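Side-chain contacts in cadherin-5 (Gallus gallus, PDB 3PPE), which mediates calcium-dependent, mainly homophilic adhesion between endothelial cells, with this chain comprising its first two extracellular cadherin domains: residues G53-F58 with S88-K93; L24-G29 with A73-R78. One frame throughout, in Å; residues are numbered along the deposited sequence.

Interaction 1: G53-F58 with S88-K93; sequences GDIYAF and SKFIIK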
loop_
_atom_site.group_PDB
_atom_site.type_symbol
_atom_site.label_atom_id
_atom_site.label_comp_id
_atom_site.label_asym_id
_atom_site.label_seq_id
_atom_site.Cartn_x
_atom_site.Cartn_y
_atom_site.Cartn_z
ATOM N N GLY A 53 -6.030 2.293 12.114
ATOM C CA GLY A 53 -5.715 0.885 11.953
ATOM C C GLY A 53 -4.574 0.652 10.984
ATOM O O GLY A 53 -4.278 -0.486 10.622
ATOM N N ASP A 54 -3.931 1.737 10.563
ATOM C CA ASP A 54 -2.804 1.652 9.614
ATOM C C ASP A 54 -1.572 1.058 10.281
ATOM O O ASP A 54 -1.255 1.393 11.431
ATOM C CB ASP A 54 -2.441 3.024 9.028
ATOM C CG ASP A 54 -3.490 3.557 8.080
ATOM O OD1 ASP A 54 -4.224 4.430 8.534
ATOM O OD2 ASP A 54 -3.617 3.120 6.904
ATOM N N ILE A 55 -0.923 0.153 9.561
ATOM C CA ILE A 55 0.282 -0.521 10.014
ATOM C C ILE A 55 1.388 -0.053 9.111
ATOM O O ILE A 55 1.200 0.067 7.892
ATOM C CB ILE A 55 0.140 -2.069 9.954
ATOM C CG1 ILE A 55 -0.968 -2.510 10.919
ATOM C CG2 ILE A 55 1.495 -2.769 10.286
ATOM C CD1 ILE A 55 -1.123 -4.025 11.008
ATOM N N TYR A 56 2.503 0.295 9.734
ATOM C CA TYR A 56 3.707 0.718 9.034
ATOM C C TYR A 56 4.854 -0.193 9.391
ATOM O O TYR A 56 4.855 -0.772 10.478
ATOM C CB TYR A 56 4.057 2.160 9.415
ATOM C CG TYR A 56 3.270 3.192 8.648
ATOM C CD1 TYR A 56 1.975 3.512 9.013
ATOM C CD2 TYR A 56 3.838 3.875 7.583
ATOM C CE1 TYR A 56 1.245 4.462 8.310
ATOM C CE2 TYR A 56 3.123 4.832 6.883
ATOM C CZ TYR A 56 1.835 5.107 7.235
ATOM O OH TYR A 56 1.135 6.076 6.533
ATOM N N ALA A 57 5.816 -0.307 8.478
ATOM C CA ALA A 57 7.054 -1.045 8.705
ATOM C C ALA A 57 8.183 -0.065 9.010
ATOM O O ALA A 57 8.338 0.948 8.321
ATOM C CB ALA A 57 7.432 -1.882 7.426
ATOM N N PHE A 58 9.003 -0.423 9.997
ATOM C CA PHE A 58 10.052 0.469 10.526
ATOM C C PHE A 58 11.472 -0.034 10.246
ATOM O O PHE A 58 12.446 0.506 10.764
ATOM C CB PHE A 58 9.824 0.749 12.020
ATOM C CG PHE A 58 8.709 1.713 12.259
ATOM C CD1 PHE A 58 7.385 1.312 12.112
ATOM C CD2 PHE A 58 8.966 3.040 12.577
ATOM C CE1 PHE A 58 6.342 2.214 12.294
ATOM C CE2 PHE A 58 7.917 3.937 12.770
ATOM C CZ PHE A 58 6.608 3.522 12.627
ATOM N N SER A 88 -8.128 -11.321 15.442
ATOM C CA SER A 88 -8.213 -11.714 14.031
ATOM C C SER A 88 -6.799 -11.964 13.512
ATOM O O SER A 88 -5.977 -11.050 13.479
ATOM C CB SER A 88 -8.906 -10.618 13.214
ATOM O OG SER A 88 -8.983 -10.981 11.858
ATOM N N LYS A 89 -6.510 -13.218 13.169
ATOM C CA LYS A 89 -5.232 -13.577 12.554
ATOM C C LYS A 89 -5.107 -13.077 11.109
ATOM O O LYS A 89 -6.037 -13.161 10.320
ATOM C CB LYS A 89 -5.058 -15.106 12.539
ATOM C CG LYS A 89 -4.895 -15.776 13.902
ATOM C CD LYS A 89 -4.553 -17.286 13.710
ATOM C CE LYS A 89 -5.776 -18.213 13.791
ATOM N NZ LYS A 89 -5.894 -19.014 15.098
ATOM N N PHE A 90 -3.907 -12.628 10.744
ATOM C CA PHE A 90 -3.649 -12.181 9.392
ATOM C C PHE A 90 -2.180 -12.388 9.074
ATOM O O PHE A 90 -1.354 -12.640 9.972
ATOM C CB PHE A 90 -4.131 -10.720 9.159
ATOM C CG PHE A 90 -3.332 -9.652 9.898
ATOM C CD1 PHE A 90 -3.552 -9.394 11.251
ATOM C CD2 PHE A 90 -2.386 -8.894 9.213
ATOM C CE1 PHE A 90 -2.819 -8.407 11.934
ATOM C CE2 PHE A 90 -1.651 -7.910 9.857
ATOM C CZ PHE A 90 -1.845 -7.665 11.231
ATOM N N ILE A 91 -1.845 -12.283 7.796
ATOM C CA ILE A 91 -0.450 -12.427 7.389
ATOM C C ILE A 91 -0.035 -11.173 6.642
ATOM O O ILE A 91 -0.772 -10.672 5.795
ATOM C CB ILE A 91 -0.238 -13.726 6.540
ATOM C CG1 ILE A 91 -0.395 -14.959 7.456
ATOM C CG2 ILE A 91 1.124 -13.703 5.811
ATOM C CD1 ILE A 91 -0.512 -16.386 6.735
ATOM N N ILE A 92 1.126 -10.645 7.013
ATOM C CA ILE A 92 1.782 -9.609 6.239
ATOM C C ILE A 92 2.752 -10.356 5.301
ATOM O O ILE A 92 3.692 -10.999 5.764
ATOM C CB ILE A 92 2.556 -8.589 7.151
ATOM C CG1 ILE A 92 1.581 -7.758 8.039
ATOM C CG2 ILE A 92 3.358 -7.641 6.239
ATOM C CD1 ILE A 92 2.309 -6.907 9.107
ATOM N N LYS A 93 2.505 -10.262 3.998
ATOM C CA LYS A 93 3.318 -10.941 2.954
ATOM C C LYS A 93 4.339 -9.960 2.427
ATOM O O LYS A 93 3.985 -8.826 2.143
ATOM C CB LYS A 93 2.408 -11.329 1.785
ATOM C CG LYS A 93 1.430 -12.445 2.116
ATOM C CD LYS A 93 1.995 -13.810 1.710
ATOM C CE LYS A 93 1.068 -14.964 2.149
ATOM N NZ LYS A 93 1.732 -16.279 1.880
#
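Ile55 and Phe90 point at each other across the beta sandwich of the first cadherin domain, a worked example of how two strands of facing sheets, with no hydrogen bond between these segments, are joined by apolar side chains that meet in the gap. Ile55 sits on strand 54-57 of the smaller sheet; Phe90 and Ile92 project from strand 82-95 of the larger one. The backbones stay well apart, with 10.0 Å from Ile55 CA to Ile92 CA, and side chains bridge the distance. The delta methyl of Ile55 comes in obliquely at the far end of the Phe90 ring, its CD1 lying 3.7 Å from Phe90 CZ and a little farther from CE2. What carries it there is an extended branch: chi2 is -176°, which stretches CD1 away from its own strand. The other branch, CG2, lies on the side of Ile92, where it and the Ile92 CD1 methyl meet loosely at 4.4 Å, so one isoleucine serves two neighbours on the opposing strand. Met7 and Leu24 also touch Ile55, and Val21 touches Ile92. The Phe90 ring meets Trp4 of the second subunit with planes inclined by about 35°, which links this core to the swapped dimer interface. At its own strand the ring has a polar neighbour: the carbonyl O of Ser88 lies in the ring plane, 3.7 Å from Phe90 CD1 at the edge.

Interaction 2: L24-G29 with A73-R78; sequences LTSSVG and AHIIDR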
loop_
_atom_site.group_PDB
_atom_site.type_symbol
_atom_site.label_atom_id
_atom_site.label_comp_id
_atom_site.label_asym_id
_atom_site.label_seq_id
_atom_site.Cartn_x
_atom_site.Cartn_y
_atom_site.Cartn_z
ATOM N N LEU A 24 -5.912 -2.127 9.141
ATOM C CA LEU A 24 -6.906 -2.938 9.823
ATOM C C LEU A 24 -8.236 -2.224 9.860
ATOM O O LEU A 24 -8.262 -1.009 9.996
ATOM C CB LEU A 24 -6.459 -3.193 11.272
ATOM C CG LEU A 24 -5.185 -4.036 11.468
ATOM C CD1 LEU A 24 -4.816 -3.978 12.967
ATOM C CD2 LEU A 24 -5.473 -5.466 11.005
ATOM N N THR A 25 -9.335 -2.974 9.768
ATOM C CA THR A 25 -10.668 -2.392 9.991
ATOM C C THR A 25 -11.558 -3.311 10.827
ATOM O O THR A 25 -11.833 -4.426 10.429
ATOM C CB THR A 25 -11.393 -2.048 8.665
ATOM O OG1 THR A 25 -10.567 -1.204 7.852
ATOM C CG2 THR A 25 -12.735 -1.314 8.943
ATOM N N SER A 26 -11.993 -2.824 11.989
ATOM C CA SER A 26 -13.074 -3.443 12.769
ATOM C C SER A 26 -14.291 -2.568 12.642
ATOM O O SER A 26 -14.163 -1.357 12.617
ATOM C CB SER A 26 -12.725 -3.490 14.250
ATOM O OG SER A 26 -13.906 -3.616 15.043
ATOM N N SER A 27 -15.466 -3.181 12.563
ATOM C CA SER A 27 -16.722 -2.425 12.479
ATOM C C SER A 27 -17.163 -1.799 13.794
ATOM O O SER A 27 -18.203 -1.159 13.632
ATOM C CB SER A 27 -17.804 -3.322 11.892
ATOM O OG SER A 27 -18.225 -4.270 12.854
ATOM N N VAL A 28 -16.613 -1.995 14.988
ATOM C CA VAL A 28 -17.081 -1.286 16.172
ATOM C C VAL A 28 -16.805 0.210 16.065
ATOM O O VAL A 28 -15.946 0.639 15.295
ATOM C CB VAL A 28 -16.421 -1.829 17.453
ATOM C CG1 VAL A 28 -16.325 -3.346 17.398
ATOM C CG2 VAL A 28 -15.046 -1.208 17.645
ATOM N N GLY A 29 -17.540 1.000 16.842
ATOM C CA GLY A 29 -17.601 2.434 16.631
ATOM C C GLY A 29 -17.568 3.134 17.975
ATOM O O GLY A 29 -17.800 4.340 18.065
ATOM N N ALA A 73 -4.676 -9.318 15.199
ATOM C CA ALA A 73 -5.208 -8.004 15.468
ATOM C C ALA A 73 -6.259 -8.047 16.583
ATOM O O ALA A 73 -7.013 -9.007 16.699
ATOM C CB ALA A 73 -5.789 -7.410 14.169
ATOM N N HIS A 74 -6.294 -6.996 17.397
ATOM C CA HIS A 74 -7.387 -6.793 18.341
ATOM C C HIS A 74 -7.978 -5.392 18.210
ATOM O O HIS A 74 -7.533 -4.596 17.383
ATOM C CB HIS A 74 -6.908 -7.029 19.774
ATOM C CG HIS A 74 -5.987 -8.203 19.917
ATOM N ND1 HIS A 74 -6.279 -9.285 20.719
ATOM C CD2 HIS A 74 -4.779 -8.462 19.361
ATOM C CE1 HIS A 74 -5.292 -10.160 20.651
ATOM N NE2 HIS A 74 -4.370 -9.685 19.834
ATOM N N ILE A 75 -8.981 -5.100 19.030
ATOM C CA ILE A 75 -9.444 -3.730 19.216
ATOM C C ILE A 75 -9.962 -3.511 20.634
ATOM O O ILE A 75 -10.889 -4.189 21.078
ATOM C CB ILE A 75 -10.554 -3.368 18.211
ATOM C CG1 ILE A 75 -10.871 -1.873 18.284
ATOM C CG2 ILE A 75 -11.802 -4.195 18.476
ATOM C CD1 ILE A 75 -11.724 -1.373 17.138
ATOM N N ILE A 76 -9.359 -2.559 21.338
ATOM C CA ILE A 76 -9.438 -2.517 22.794
ATOM C C ILE A 76 -10.010 -1.188 23.277
ATOM O O ILE A 76 -9.608 -0.123 22.809
ATOM C CB ILE A 76 -8.060 -2.738 23.441
ATOM C CG1 ILE A 76 -7.462 -4.071 22.984
ATOM C CG2 ILE A 76 -8.168 -2.689 24.958
ATOM C CD1 ILE A 76 -8.321 -5.270 23.319
ATOM N N ASP A 77 -10.949 -1.258 24.214
ATOM C CA ASP A 77 -11.413 -0.073 24.924
ATOM C C ASP A 77 -10.354 0.442 25.891
ATOM O O ASP A 77 -10.073 -0.187 26.912
ATOM C CB ASP A 77 -12.712 -0.374 25.677
ATOM C CG ASP A 77 -13.461 0.884 26.072
ATOM O OD1 ASP A 77 -14.708 0.875 26.021
ATOM O OD2 ASP A 77 -12.801 1.880 26.436
ATOM N N ARG A 78 -9.769 1.591 25.565
ATOM C CA ARG A 78 -8.623 2.103 26.304
ATOM C C ARG A 78 -9.051 2.711 27.637
ATOM O O ARG A 78 -8.215 3.050 28.473
ATOM C CB ARG A 78 -7.870 3.143 25.471
ATOM C CG ARG A 78 -8.674 4.396 25.167
ATOM C CD ARG A 78 -8.100 5.145 23.975
ATOM N NE ARG A 78 -7.485 6.409 24.369
ATOM C CZ ARG A 78 -6.281 6.515 24.920
ATOM N NH1 ARG A 78 -5.555 5.429 25.145
ATOM N NH2 ARG A 78 -5.801 7.708 25.247
#
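Val28 and Ile75 press together unusually tightly: Val28 CG2 lies 3.4 Å from Ile75 CD1, inside normal van der Waals contact for two methyls, the two side chains running antiparallel alongside one another. Segment 24-29 is irregular, yet its CA 24-28 course runs 30° from that of residues 73-75, on strand 68-77, with no hydrogen bond across, so the contact rests on its side chains. Ile75 does most of the reaching. Its CG1 stands anti to the backbone N (chi1 -171°) and the chain continues extended, bringing CD1 to Val28 and also to Ser26 CB, 3.7 Å away. Farther along, Leu24 forks over Ala73, its CD2 3.7 Å and its CD1 3.8 Å from the single methyl, Ala73 CB. Ser26 shapes the loop by an ST turn: Val28 N donates to Ser26 OG over 3.2 Å with a nearly straight angle of 164°, and the same hydroxyl is hydrogen-bonded to Glu85 OE2. An alanine at Ser26 lacks the hydroxyl that makes both ties, which would probably leave Glu85 without this partner and the loop that presents Val28 freer to shift. From the second subunit Trp2 packs on Ser26 and Ala73, while its Trp4 packs on Leu24. This packing is consistent with these segments lining the hydrophobic acceptor pocket for the partner's tryptophans in a strand-swapped cadherin dimer.

How the interactions relate
Both contacts are buried and belong to the first cadherin domain, but they illustrate different ways of joining its parts. Interaction 1 spans the interior from sheet to sheet and is wholly hydrocarbon. Interaction 2 ties a loop to a strand beside the dimer interface; there polar groups set the loop's shape around an apolar contact, and Val28 remains partly exposed. The two are continuous. Strands 82-95 and 68-77 are neighbours in one sheet, with a probable hydrogen bond from Ala73 N to Ser88 O, while Leu24 N probably bonds to Gly53 O. Phe90 CE1 packs against Ala73 CB at 3.8 Å, so the core aromatic ring adjoins the probable swap pocket.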